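Local coordinates for putative curved DNA-binding protein (PDB 4IPA) that probably acts in ribosome biogenesis as an Arx1 protein, built on the fold of the methionine aminopeptidase family, at residues 83-88 / 118-123; 200-205 / 378-383; 209-214 / 231-236; 273-278 / 329-334; 283-288 / 315-320. All coordinates share one frame; numbering follows the deposited sequence.

Contact 1. Residues 83-88 / 118-123; sequences HPTTVS and IQLGAQ
The imidazole of His83 has the aliphatic part of Gln119 on one face: CG of Gln119 stands 3.9 Å from the centroid of the His83 ring, 18° off its normal and displaced toward the rim near CE1 and ND1, a CH-pi contact. Both side chains rise from the same side of the sheet, and Gln119 reaches the ring because its CG is anti to the backbone N (chi1 174°). Amide and ring planes are inclined by 45°. At the ring's periphery ND1 of His83 donates to Pro84 O on its own strand (2.9 Å), arriving on a lone pair and fixing the ring's rotation. Further along, Gln119 O takes two donors from one residue, Thr86 N at 3.0 Å and Thr86 OG1 at 2.8 Å; the hydroxyl reaches it from the crowded position between backbone N and carbonyl carbon. The return bond from Gln119 N to Thr86 O is weak, at 3.4 Å. His83 and Gly121 form a second hydrogen-bonded pair, with Gly121 N 3.0 Å from His83 O and His83 N 3.2 Å from Gly121 O. Between the two pairs the register slips by one residue, Pro84 and Thr85 both lying opposite Leu120. On the other side of the sheet Val87 and Leu120 pack on helix 53-69 and Ile118 on helix 23-46, whereas His83 and Gln119 touch Ile130 of strand 127-136. This is an antiparallel pair with a beta bulge, in a helix-backed sheet of the kind found in the pita-bread fold of the M24 family.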
# COMPACT_ATOMS: atom_id res chain seq x y z
N HIS A 83 6.92 -6.46 2.67
CA HIS A 83 5.50 -6.82 2.63
C HIS A 83 5.32 -8.08 1.83
O HIS A 83 5.78 -8.16 0.69
CB HIS A 83 4.66 -5.70 2.00
CG HIS A 83 3.20 -5.76 2.32
ND1 HIS A 83 2.32 -6.63 1.69
CD2 HIS A 83 2.44 -5.03 3.19
CE1 HIS A 83 1.10 -6.44 2.16
NE2 HIS A 83 1.14 -5.48 3.07
N PRO A 84 4.62 -9.07 2.40
CA PRO A 84 4.33 -10.33 1.70
C PRO A 84 3.57 -10.07 0.41
O PRO A 84 2.87 -9.06 0.30
CB PRO A 84 3.43 -11.07 2.69
CG PRO A 84 2.77 -9.99 3.46
CD PRO A 84 3.85 -8.96 3.66
N THR A 85 3.71 -10.96 -0.57
CA THR A 85 2.90 -10.91 -1.77
C THR A 85 1.44 -11.14 -1.39
O THR A 85 1.11 -12.14 -0.76
CB THR A 85 3.29 -12.01 -2.76
OG1 THR A 85 4.65 -11.85 -3.17
CG2 THR A 85 2.39 -11.95 -3.98
N THR A 86 0.57 -10.21 -1.74
CA THR A 86 -0.84 -10.41 -1.42
C THR A 86 -1.66 -10.15 -2.66
O THR A 86 -1.30 -9.33 -3.50
CB THR A 86 -1.32 -9.50 -0.28
OG1 THR A 86 -1.10 -8.14 -0.66
CG2 THR A 86 -0.58 -9.83 1.02
N VAL A 87 -2.79 -10.84 -2.77
CA VAL A 87 -3.62 -10.76 -3.96
C VAL A 87 -5.06 -10.74 -3.49
O VAL A 87 -5.58 -11.76 -3.04
CB VAL A 87 -3.33 -11.96 -4.88
CG1 VAL A 87 -4.31 -12.01 -6.05
CG2 VAL A 87 -1.88 -11.89 -5.38
N SER A 88 -5.69 -9.58 -3.58
CA SER A 88 -6.97 -9.36 -2.92
C SER A 88 -8.12 -9.17 -3.90
O SER A 88 -8.08 -8.27 -4.74
CB SER A 88 -6.89 -8.15 -1.97
OG SER A 88 -5.76 -8.28 -1.12
N ILE A 118 -2.85 -5.95 -5.81
CA ILE A 118 -1.60 -6.65 -5.62
C ILE A 118 -0.66 -5.73 -4.87
O ILE A 118 -0.26 -4.67 -5.36
CB ILE A 118 -1.02 -7.08 -6.96
CG1 ILE A 118 -2.05 -7.92 -7.72
CG2 ILE A 118 0.27 -7.89 -6.74
CD1 ILE A 118 -2.22 -7.53 -9.16
N GLN A 119 -0.36 -6.11 -3.64
CA GLN A 119 0.48 -5.31 -2.77
C GLN A 119 1.59 -6.20 -2.24
O GLN A 119 1.35 -7.30 -1.72
CB GLN A 119 -0.34 -4.72 -1.62
CG GLN A 119 0.46 -3.99 -0.55
CD GLN A 119 -0.46 -3.13 0.34
OE1 GLN A 119 -0.16 -2.86 1.51
NE2 GLN A 119 -1.59 -2.71 -0.23
N LEU A 120 2.82 -5.72 -2.39
CA LEU A 120 3.98 -6.47 -1.96
C LEU A 120 5.12 -5.49 -1.82
O LEU A 120 4.97 -4.32 -2.15
CB LEU A 120 4.31 -7.54 -3.00
CG LEU A 120 4.55 -7.08 -4.43
CD1 LEU A 120 6.01 -6.70 -4.64
CD2 LEU A 120 4.14 -8.19 -5.42
N GLY A 121 6.25 -5.95 -1.32
CA GLY A 121 7.41 -5.08 -1.25
C GLY A 121 8.67 -5.71 -0.71
O GLY A 121 8.63 -6.73 -0.01
N ALA A 122 9.78 -5.07 -1.05
CA ALA A 122 11.09 -5.49 -0.59
C ALA A 122 11.75 -4.45 0.31
O ALA A 122 11.29 -3.31 0.43
CB ALA A 122 12.01 -5.78 -1.78
N GLN A 123 12.88 -4.85 0.86
CA GLN A 123 13.48 -4.22 2.02
C GLN A 123 15.01 -4.41 1.92
O GLN A 123 15.48 -5.55 1.87
CB GLN A 123 12.90 -4.96 3.22
CG GLN A 123 13.28 -4.50 4.52
CD GLN A 123 14.62 -5.03 4.95
OE1 GLN A 123 15.61 -4.32 4.85
NE2 GLN A 123 14.65 -6.28 5.44

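Contact 2. Residues 200-205 / 378-383; sequences LEKVAK and DEEILK
Lys202 reaches from helix 200-205 to the start of helix 379-383, and its side chain changes partner on the way. Its CB presses on Ile381 CD1 at 3.4 Å, tighter than ordinary van der Waals contact, and CG of Lys202 follows at 3.8 Å from the same methyl. Beyond CG the chain is extended, and CD passes from Ile381 toward the acidic pair. At the tip NZ of Lys202 forms salt bridges with two carboxylates, Glu380 OE1 at 3.2 Å and Asp378 OD2 at 2.9 Å, though the exact place of OD2 is doubtful. The lysine crosses both acidic side chains at about a right angle. Asp378 is also the N-cap of the second helix: with CG anti to its backbone N (chi1 178°), its OD1 accepts from Ile381 N at 2.9 Å, met nearly along the C-O axis with an N-H...O angle of 166°. An alanine in place of Asp378 would probably leave Ile381 N without its cap and Lys202 with Glu380 as its one remaining acidic mate in this network. Glu380 is itself shared, since its OE2 pairs with Lys195. Beside the salt bridges, CG2 of Val203 meets CD1 of Ile381 at 3.6 Å, and Ile376 packs on both residues. The short helical segments cross at -101° with their axes 10.5 Å apart, so that side chains make the contact. Val203 also rests on Tyr159 and Val163 of helix 148-167, while Leu200 and Ala204 of the first helix lie against Ile211 of strand 210-220.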
# COMPACT_ATOMS: atom_id res chain seq x y z
N LEU A 200 -10.07 14.85 -1.13
CA LEU A 200 -10.09 13.52 -1.72
C LEU A 200 -11.52 12.97 -1.82
O LEU A 200 -11.84 12.26 -2.78
CB LEU A 200 -9.18 12.55 -0.95
CG LEU A 200 -7.79 12.37 -1.59
CD1 LEU A 200 -7.05 13.73 -1.68
CD2 LEU A 200 -6.98 11.35 -0.82
N GLU A 201 -12.36 13.30 -0.85
CA GLU A 201 -13.76 12.87 -0.90
C GLU A 201 -14.45 13.51 -2.08
O GLU A 201 -15.29 12.90 -2.74
CB GLU A 201 -14.50 13.21 0.39
CG GLU A 201 -14.16 12.32 1.55
CD GLU A 201 -14.82 12.78 2.84
OE1 GLU A 201 -15.36 13.91 2.85
OE2 GLU A 201 -14.80 12.03 3.84
N LYS A 202 -14.10 14.77 -2.33
CA LYS A 202 -14.62 15.52 -3.46
C LYS A 202 -14.23 14.81 -4.74
O LYS A 202 -15.02 14.72 -5.66
CB LYS A 202 -14.00 16.92 -3.45
CG LYS A 202 -14.91 18.10 -3.76
CD LYS A 202 -14.31 19.36 -3.07
CE LYS A 202 -14.79 20.67 -3.69
NZ LYS A 202 -13.94 21.85 -3.29
N VAL A 203 -12.99 14.33 -4.81
CA VAL A 203 -12.50 13.67 -6.02
C VAL A 203 -13.29 12.39 -6.30
O VAL A 203 -13.72 12.16 -7.43
CB VAL A 203 -11.00 13.33 -5.91
CG1 VAL A 203 -10.57 12.49 -7.11
CG2 VAL A 203 -10.15 14.61 -5.78
N ALA A 204 -13.47 11.57 -5.27
CA ALA A 204 -14.23 10.33 -5.40
C ALA A 204 -15.68 10.60 -5.80
O ALA A 204 -16.26 9.88 -6.61
CB ALA A 204 -14.19 9.53 -4.10
N LYS A 205 -16.25 11.65 -5.22
CA LYS A 205 -17.65 12.00 -5.48
C LYS A 205 -17.88 12.39 -6.94
O LYS A 205 -18.95 12.15 -7.49
CB LYS A 205 -18.08 13.14 -4.55
CG LYS A 205 -19.55 13.46 -4.63
CD LYS A 205 -19.87 14.82 -4.02
CE LYS A 205 -21.13 14.74 -3.15
NZ LYS A 205 -22.16 13.80 -3.70
N ASP A 378 -14.76 20.35 -10.24
CA ASP A 378 -14.45 21.30 -9.19
C ASP A 378 -13.17 22.06 -9.53
O ASP A 378 -12.15 21.45 -9.85
CB ASP A 378 -14.33 20.59 -7.84
CG ASP A 378 -13.95 21.53 -6.72
OD1 ASP A 378 -12.73 21.76 -6.52
OD2 ASP A 378 -14.86 22.06 -6.04
N GLU A 379 -13.23 23.39 -9.46
CA GLU A 379 -12.11 24.24 -9.87
C GLU A 379 -10.90 24.12 -8.96
O GLU A 379 -9.77 24.10 -9.42
CB GLU A 379 -12.54 25.71 -9.97
CG GLU A 379 -13.01 26.15 -11.36
CD GLU A 379 -11.94 25.98 -12.44
OE1 GLU A 379 -10.77 26.37 -12.20
OE2 GLU A 379 -12.27 25.45 -13.53
N GLU A 380 -11.15 24.05 -7.66
CA GLU A 380 -10.08 23.90 -6.68
C GLU A 380 -9.26 22.65 -6.99
O GLU A 380 -8.03 22.69 -7.08
CB GLU A 380 -10.67 23.84 -5.27
CG GLU A 380 -9.65 23.63 -4.16
CD GLU A 380 -10.25 23.86 -2.77
OE1 GLU A 380 -11.49 23.79 -2.63
OE2 GLU A 380 -9.46 24.10 -1.82
N ILE A 381 -9.95 21.54 -7.19
CA ILE A 381 -9.29 20.29 -7.52
C ILE A 381 -8.55 20.31 -8.87
O ILE A 381 -7.39 19.88 -8.95
CB ILE A 381 -10.26 19.11 -7.44
CG1 ILE A 381 -10.65 18.88 -6.00
CG2 ILE A 381 -9.64 17.84 -7.99
CD1 ILE A 381 -11.69 17.82 -5.84
N LEU A 382 -9.18 20.83 -9.92
CA LEU A 382 -8.51 20.90 -11.23
C LEU A 382 -7.24 21.75 -11.15
O LEU A 382 -6.26 21.49 -11.84
CB LEU A 382 -9.45 21.42 -12.32
CG LEU A 382 -10.64 20.53 -12.67
CD1 LEU A 382 -11.55 21.28 -13.63
CD2 LEU A 382 -10.19 19.20 -13.27
N LYS A 383 -7.28 22.77 -10.31
CA LYS A 383 -6.12 23.62 -10.11
C LYS A 383 -4.97 22.87 -9.40
O LYS A 383 -3.83 22.88 -9.87
CB LYS A 383 -6.53 24.90 -9.39
CG LYS A 383 -7.44 25.81 -10.20
CD LYS A 383 -7.84 27.07 -9.41
CE LYS A 383 -8.73 28.00 -10.25
NZ LYS A 383 -9.16 29.22 -9.49

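Contact 3. Residues 209-214 / 231-236; sequences CNIIES and IILSPG
Ile211 and Leu233 meet because chi1 of Ile211 (-65°) sets CG1 beside the backbone N, so that CG2 stands anti to it, from where this methyl touches Leu233 CB at 4.0 Å and Ser234 OG at 3.7 Å. Positive phi values at Ser214 (69°) and Ser234 (35°) bend the two chains in the left-handed region, in a part of the contact that lies outside regular strand. There the N-H of Ser214 approaches two successive carbonyls: it bonds to Leu233 O at 2.8 Å and only weakly to Ser234 O at 3.4 Å. The segments belong to the beta hairpin of strands 210-220 and 230-232, which forms one margin of the five-stranded antiparallel sheet; here the arms meet outside regular strand, while Asn210 and Ile212 stay bonded to strand 250-258. Ile232 sends CG2, again anti to its backbone N, against Ser214 CA at 3.5 Å, and Ile239 packs on both residues. Glu213 runs past Ser234, its CG 3.8 Å from Ser234 O, and carries its carboxylate to a salt bridge with Lys263. The hydroxyl of Ser234, which lies against the Ile211 side chain, finds its polar partner in Glu201 of helix 193-205, and the same helix backs Leu233 with Ile196 and Leu200. At Gly236 the backbone angles would bring a CB into collision with Pro235 O, and such a CB would also crowd Glu213 OE2.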
# COMPACT_ATOMS: atom_id res chain seq x y z
N CYS A 209 -17.99 7.68 -6.39
CA CYS A 209 -17.36 6.69 -5.53
C CYS A 209 -17.07 7.29 -4.16
O CYS A 209 -17.25 8.49 -3.96
CB CYS A 209 -16.07 6.20 -6.16
SG CYS A 209 -16.40 5.23 -7.61
N ASN A 210 -16.64 6.46 -3.22
CA ASN A 210 -16.28 6.96 -1.91
C ASN A 210 -14.86 6.56 -1.50
O ASN A 210 -14.38 5.47 -1.85
CB ASN A 210 -17.28 6.50 -0.86
CG ASN A 210 -18.60 7.23 -0.96
OD1 ASN A 210 -18.68 8.41 -0.65
ND2 ASN A 210 -19.66 6.52 -1.37
N ILE A 211 -14.20 7.44 -0.75
CA ILE A 211 -12.88 7.12 -0.20
C ILE A 211 -13.06 6.04 0.86
O ILE A 211 -13.97 6.12 1.68
CB ILE A 211 -12.21 8.36 0.46
CG1 ILE A 211 -11.92 9.43 -0.58
CG2 ILE A 211 -10.90 7.96 1.16
CD1 ILE A 211 -10.97 8.98 -1.61
N ILE A 212 -12.17 5.05 0.87
CA ILE A 212 -12.21 4.06 1.94
C ILE A 212 -11.80 4.62 3.31
O ILE A 212 -10.67 5.08 3.53
CB ILE A 212 -11.39 2.83 1.60
CG1 ILE A 212 -11.89 2.21 0.29
CG2 ILE A 212 -11.45 1.83 2.74
CD1 ILE A 212 -10.93 1.14 -0.24
N GLU A 213 -12.74 4.58 4.25
CA GLU A 213 -12.51 5.09 5.59
C GLU A 213 -11.16 4.69 6.19
O GLU A 213 -10.81 3.51 6.21
CB GLU A 213 -13.61 4.58 6.51
CG GLU A 213 -14.80 5.49 6.60
CD GLU A 213 -15.59 5.24 7.88
OE1 GLU A 213 -15.51 4.11 8.43
OE2 GLU A 213 -16.26 6.19 8.34
N SER A 214 -10.41 5.68 6.67
CA SER A 214 -9.19 5.46 7.44
C SER A 214 -8.04 4.90 6.63
O SER A 214 -7.13 4.30 7.18
CB SER A 214 -9.45 4.57 8.67
OG SER A 214 -10.31 5.21 9.60
N ILE A 231 -0.93 10.16 7.70
CA ILE A 231 -2.11 10.85 7.21
C ILE A 231 -3.25 9.85 7.14
O ILE A 231 -3.14 8.83 6.48
CB ILE A 231 -1.86 11.43 5.83
CG1 ILE A 231 -0.77 12.52 5.93
CG2 ILE A 231 -3.15 12.00 5.24
CD1 ILE A 231 -0.36 13.10 4.59
N ILE A 232 -4.35 10.12 7.84
CA ILE A 232 -5.47 9.21 7.79
C ILE A 232 -6.64 9.83 7.04
O ILE A 232 -7.23 10.80 7.52
CB ILE A 232 -5.94 8.82 9.19
CG1 ILE A 232 -4.77 8.29 10.02
CG2 ILE A 232 -7.09 7.79 9.08
CD1 ILE A 232 -5.17 7.79 11.40
N LEU A 233 -6.98 9.28 5.87
CA LEU A 233 -8.11 9.80 5.07
C LEU A 233 -9.48 9.44 5.67
O LEU A 233 -9.65 8.34 6.22
CB LEU A 233 -8.04 9.26 3.65
CG LEU A 233 -6.78 9.54 2.86
CD1 LEU A 233 -6.91 8.87 1.52
CD2 LEU A 233 -6.52 11.06 2.72
N SER A 234 -10.45 10.34 5.54
CA SER A 234 -11.80 10.15 6.07
C SER A 234 -11.78 9.39 7.37
O SER A 234 -12.41 8.33 7.47
CB SER A 234 -12.68 9.39 5.09
OG SER A 234 -12.60 9.94 3.81
N PRO A 235 -11.07 9.91 8.37
CA PRO A 235 -10.97 9.25 9.67
C PRO A 235 -12.34 8.86 10.21
O PRO A 235 -12.52 7.79 10.79
CB PRO A 235 -10.37 10.34 10.57
CG PRO A 235 -10.53 11.64 9.81
CD PRO A 235 -10.44 11.24 8.37
N GLY A 236 -13.32 9.74 10.01
CA GLY A 236 -14.60 9.59 10.65
C GLY A 236 -14.54 10.09 12.08
O GLY A 236 -14.39 11.29 12.31

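Contact 4. Residues 273-278 / 329-334; sequences LHRRTN and RQYEVT
Arg275 and Arg329 pair in the antiparallel ladder that joins strand 273-276, the middle of a three-stranded sheet, to its edge strand 328-330. Two backbone bonds tie them, Arg329 N to Arg275 O at 2.7 Å and Arg275 N to Arg329 O at 3.1 Å; a third, from Tyr331 N to Leu273 O, brings Tyr331 beside Leu273. This is the tight part. CD2 of Tyr331 meets Leu273 CG at 3.8 Å, and Arg329 CG lies 4.3 Å above one face of the Tyr331 ring, toward the rim. The phenol OH of Tyr331 lies at the edge of the Arg275 guanidinium, in its plane, and bonds to Glu226, which also forms a salt bridge with Arg275. That acid probably offsets the like charges of Arg275 NH2 and Arg329 NE, 4.1 Å apart. An alanine in place of Tyr331 would probably leave Glu226 OE2 without its phenol partner and open a gap beside Leu273 and the Arg329 chain. The other face of the sheet is packed too: His274 is wedged against Val319 and Val323 of helix 312-324, its NE2 bonded to Ala271 O, while its buried ND1 has no partner in the model. The looser side faces solvent. Partly exposed Gln330 runs beside His274, its CB 3.7 Å from His274 ND1, and the exposed Arg329 guanidinium forms a long, weak ion pair with Glu226. Past Tyr331 N direct pairing gives way to solvent: water 1 accepts from Leu273 N at 3.0 Å and donates to Tyr331 O at 2.9 Å.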
# COMPACT_ATOMS: atom_id res chain seq x y z
N LEU A 273 -1.94 -11.76 7.98
CA LEU A 273 -0.98 -10.66 7.87
C LEU A 273 -0.65 -10.07 9.24
O LEU A 273 -1.55 -9.67 9.97
CB LEU A 273 -1.54 -9.58 6.94
CG LEU A 273 -0.62 -8.40 6.61
CD1 LEU A 273 0.54 -8.89 5.74
CD2 LEU A 273 -1.41 -7.32 5.89
N HIS A 274 0.63 -10.02 9.58
CA HIS A 274 1.07 -9.56 10.90
C HIS A 274 2.42 -8.86 10.80
O HIS A 274 3.06 -8.88 9.76
CB HIS A 274 1.25 -10.75 11.88
CG HIS A 274 0.04 -11.62 12.04
ND1 HIS A 274 -0.64 -11.73 13.24
CD2 HIS A 274 -0.57 -12.46 11.17
CE1 HIS A 274 -1.64 -12.59 13.09
NE2 HIS A 274 -1.63 -13.03 11.85
N ARG A 275 2.86 -8.24 11.89
CA ARG A 275 4.24 -7.76 11.99
C ARG A 275 4.68 -7.69 13.45
O ARG A 275 3.86 -7.46 14.34
CB ARG A 275 4.41 -6.39 11.31
CG ARG A 275 4.02 -5.20 12.15
CD ARG A 275 4.41 -3.91 11.45
NE ARG A 275 4.02 -2.73 12.22
CZ ARG A 275 4.77 -2.17 13.16
NH1 ARG A 275 5.96 -2.66 13.47
NH2 ARG A 275 4.32 -1.11 13.81
N ARG A 276 5.97 -7.90 13.68
CA ARG A 276 6.54 -7.75 15.02
C ARG A 276 6.49 -6.30 15.45
O ARG A 276 6.79 -5.42 14.65
CB ARG A 276 8.00 -8.19 15.02
CG ARG A 276 8.26 -9.45 15.78
CD ARG A 276 9.74 -9.83 15.70
NE ARG A 276 10.50 -9.13 16.72
CZ ARG A 276 11.38 -8.17 16.47
NH1 ARG A 276 11.64 -7.81 15.22
NH2 ARG A 276 12.01 -7.60 17.48
N THR A 277 6.12 -6.05 16.70
CA THR A 277 6.23 -4.71 17.30
C THR A 277 7.44 -4.65 18.23
O THR A 277 8.12 -5.66 18.45
CB THR A 277 5.00 -4.33 18.15
OG1 THR A 277 4.95 -5.17 19.32
CG2 THR A 277 3.71 -4.47 17.36
N ASN A 278 7.68 -3.49 18.82
CA ASN A 278 8.80 -3.34 19.75
C ASN A 278 8.45 -3.56 21.23
O ASN A 278 9.30 -3.39 22.11
CB ASN A 278 9.54 -2.01 19.53
CG ASN A 278 10.42 -2.02 18.28
OD1 ASN A 278 10.27 -1.17 17.40
ND2 ASN A 278 11.33 -2.98 18.19
N ARG A 329 1.59 -7.33 15.84
CA ARG A 329 0.38 -6.65 15.44
C ARG A 329 -0.36 -7.55 14.44
O ARG A 329 0.25 -8.12 13.54
CB ARG A 329 0.70 -5.30 14.80
CG ARG A 329 -0.55 -4.53 14.36
CD ARG A 329 -0.21 -3.17 13.75
NE ARG A 329 0.54 -2.34 14.68
CZ ARG A 329 -0.02 -1.62 15.64
NH1 ARG A 329 -1.34 -1.64 15.78
NH2 ARG A 329 0.73 -0.90 16.46
N GLN A 330 -1.66 -7.68 14.59
CA GLN A 330 -2.43 -8.47 13.65
C GLN A 330 -3.24 -7.50 12.81
O GLN A 330 -3.83 -6.57 13.34
CB GLN A 330 -3.34 -9.44 14.42
CG GLN A 330 -4.45 -10.09 13.62
CD GLN A 330 -5.51 -10.69 14.55
OE1 GLN A 330 -5.61 -11.90 14.69
NE2 GLN A 330 -6.29 -9.84 15.18
N TYR A 331 -3.24 -7.71 11.50
CA TYR A 331 -4.08 -6.93 10.60
C TYR A 331 -5.32 -7.72 10.28
O TYR A 331 -5.29 -8.65 9.47
CB TYR A 331 -3.33 -6.57 9.31
CG TYR A 331 -2.13 -5.71 9.58
CD1 TYR A 331 -2.26 -4.32 9.67
CD2 TYR A 331 -0.88 -6.28 9.81
CE1 TYR A 331 -1.16 -3.52 9.95
CE2 TYR A 331 0.22 -5.49 10.07
CZ TYR A 331 0.08 -4.12 10.15
OH TYR A 331 1.19 -3.35 10.42
N GLU A 332 -6.41 -7.36 10.94
CA GLU A 332 -7.66 -8.08 10.78
C GLU A 332 -8.13 -8.01 9.35
O GLU A 332 -7.87 -7.04 8.65
CB GLU A 332 -8.75 -7.54 11.71
CG GLU A 332 -8.99 -8.44 12.95
CD GLU A 332 -9.30 -9.92 12.58
OE1 GLU A 332 -9.77 -10.18 11.44
OE2 GLU A 332 -9.08 -10.81 13.44
N VAL A 333 -8.81 -9.06 8.93
CA VAL A 333 -9.40 -9.13 7.62
C VAL A 333 -10.63 -8.22 7.52
O VAL A 333 -11.60 -8.39 8.24
CB VAL A 333 -9.82 -10.56 7.31
CG1 VAL A 333 -10.35 -10.66 5.89
CG2 VAL A 333 -8.64 -11.50 7.51
N THR A 334 -10.56 -7.23 6.64
CA THR A 334 -11.68 -6.34 6.42
C THR A 334 -11.95 -6.20 4.93
O THR A 334 -11.07 -6.45 4.10
CB THR A 334 -11.43 -4.93 7.00
OG1 THR A 334 -10.47 -4.25 6.19
CG2 THR A 334 -10.94 -5.01 8.45
O HOH W 1 -4.74 -10.76 7.62

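Contact 5. Residues 283-288 / 315-320; sequences LKRPTS and AKSGVI
Thr287 and Ser288, in the first turn of helix 286-299, lie against Ser317 and Gly318 of helix 312-324, a helix-helix contact made close by a glycine. Van der Waals packing comes first. The CA atoms of Ser288 and Gly318 approach to 3.7 Å, and Thr287 O is equally near Gly318 CA. A CB at Gly318 would clash with that carbonyl. Thr287 adds its methyl: with OG1 beside the backbone N (chi1 -55°), CG2 is anti to it and rests 3.8 Å from Gly318 N, while CB of Thr287 meets Ser317 OG at 3.8 Å. Polar anchoring at the helix start is supplied from the second helix: Glu321 accepts from the backbone N of Lys284 and of Arg285, the N-cap residue, and bonds to the Ser288 hydroxyl. The third kind of interaction is water-mediated and lies at the exposed margin, where the Arg285 guanidinium stays short of direct contact with Ser317. Water 2 accepts from Arg285 NE at 3.2 Å and pairs with Ser317 OG at 2.6 Å. Water 3 accepts from Arg285 NH2 at 3.0 Å and donates to Ser317 O at 2.9 Å.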
# COMPACT_ATOMS: atom_id res chain seq x y z
N LEU A 283 6.83 -13.84 26.42
CA LEU A 283 6.00 -14.96 25.99
C LEU A 283 6.21 -16.18 26.88
O LEU A 283 7.34 -16.53 27.20
CB LEU A 283 6.29 -15.31 24.53
CG LEU A 283 5.98 -14.17 23.55
CD1 LEU A 283 6.62 -14.43 22.20
CD2 LEU A 283 4.46 -13.95 23.43
N LYS A 284 5.11 -16.80 27.30
CA LYS A 284 5.19 -17.97 28.17
C LYS A 284 5.21 -19.28 27.40
O LYS A 284 5.84 -20.25 27.82
CB LYS A 284 4.02 -17.96 29.17
CG LYS A 284 4.06 -16.78 30.13
CD LYS A 284 2.96 -16.84 31.18
CE LYS A 284 3.18 -15.78 32.25
NZ LYS A 284 2.15 -15.83 33.33
N ARG A 285 4.56 -19.29 26.24
CA ARG A 285 4.40 -20.52 25.48
C ARG A 285 5.56 -20.75 24.52
O ARG A 285 5.96 -19.85 23.78
CB ARG A 285 3.05 -20.50 24.75
CG ARG A 285 1.91 -20.35 25.75
CD ARG A 285 0.56 -20.17 25.09
NE ARG A 285 0.19 -21.28 24.21
CZ ARG A 285 -0.33 -22.44 24.62
NH1 ARG A 285 -0.53 -22.67 25.92
NH2 ARG A 285 -0.65 -23.38 23.74
N PRO A 286 6.10 -21.97 24.54
CA PRO A 286 7.30 -22.27 23.75
C PRO A 286 7.08 -22.10 22.26
O PRO A 286 8.00 -21.67 21.58
CB PRO A 286 7.61 -23.73 24.11
CG PRO A 286 6.32 -24.28 24.63
CD PRO A 286 5.64 -23.14 25.31
N THR A 287 5.91 -22.44 21.74
CA THR A 287 5.69 -22.24 20.31
C THR A 287 5.55 -20.75 19.97
O THR A 287 5.88 -20.33 18.87
CB THR A 287 4.50 -23.03 19.76
OG1 THR A 287 4.67 -24.42 20.08
CG2 THR A 287 4.44 -22.87 18.25
N SER A 288 5.09 -19.96 20.94
CA SER A 288 5.08 -18.52 20.77
C SER A 288 6.50 -17.98 20.61
O SER A 288 6.78 -17.23 19.67
CB SER A 288 4.36 -17.85 21.94
OG SER A 288 2.99 -18.23 21.93
N ALA A 315 2.55 -22.04 13.33
CA ALA A 315 2.21 -20.65 13.07
C ALA A 315 0.93 -20.33 13.83
O ALA A 315 0.87 -19.33 14.55
CB ALA A 315 2.05 -20.39 11.60
N LYS A 316 -0.07 -21.19 13.69
CA LYS A 316 -1.39 -20.95 14.30
C LYS A 316 -1.36 -21.02 15.81
O LYS A 316 -2.13 -20.33 16.48
CB LYS A 316 -2.41 -21.96 13.78
CG LYS A 316 -2.55 -21.96 12.28
CD LYS A 316 -2.99 -23.32 11.77
CE LYS A 316 -4.49 -23.44 11.75
NZ LYS A 316 -4.90 -24.74 11.14
N SER A 317 -0.48 -21.84 16.35
CA SER A 317 -0.38 -22.01 17.79
C SER A 317 0.31 -20.81 18.44
O SER A 317 -0.21 -20.22 19.37
CB SER A 317 0.37 -23.30 18.10
OG SER A 317 0.69 -23.38 19.47
N GLY A 318 1.50 -20.48 17.94
CA GLY A 318 2.28 -19.41 18.53
C GLY A 318 1.74 -18.01 18.30
O GLY A 318 1.93 -17.12 19.13
N VAL A 319 1.06 -17.79 17.17
CA VAL A 319 0.58 -16.45 16.86
C VAL A 319 -0.39 -15.93 17.92
O VAL A 319 -0.42 -14.73 18.21
CB VAL A 319 -0.06 -16.35 15.46
CG1 VAL A 319 -1.43 -17.03 15.44
CG2 VAL A 319 -0.19 -14.88 15.08
N ILE A 320 -1.17 -16.83 18.50
CA ILE A 320 -2.18 -16.45 19.48
C ILE A 320 -1.60 -15.61 20.63
O ILE A 320 -2.01 -14.46 20.82
CB ILE A 320 -2.90 -17.69 20.04
CG1 ILE A 320 -3.57 -18.45 18.89
CG2 ILE A 320 -3.89 -17.28 21.14
CD1 ILE A 320 -4.28 -19.75 19.30
O HOH W 2 1.59 -21.82 21.38
O HOH W 3 -1.59 -21.97 21.27
O HOH W 4 0.62 -18.99 21.46

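From the N terminus, contact 1 closes first, a 29-residue loop between neighbouring strands of the three-stranded sheet. Contact 2 then opens at helix 193-205 and closes only near the C terminus, so contacts 3, 4 and 5 all nest inside its loop. Contact 3 follows directly, in the hairpin of the five-stranded sheet, and touches contact 2 where Leu200 meets Leu233. Contact 4 opens next and encloses contact 5, whose two helices lie in the excursion between its strands; His274 against Val319 joins the pair. Pro84 against Leu273 ties contact 1 to contact 4. Contacts 2 and 5 lie on opposite sides of the chain's centre, their own centres about 48 Å apart.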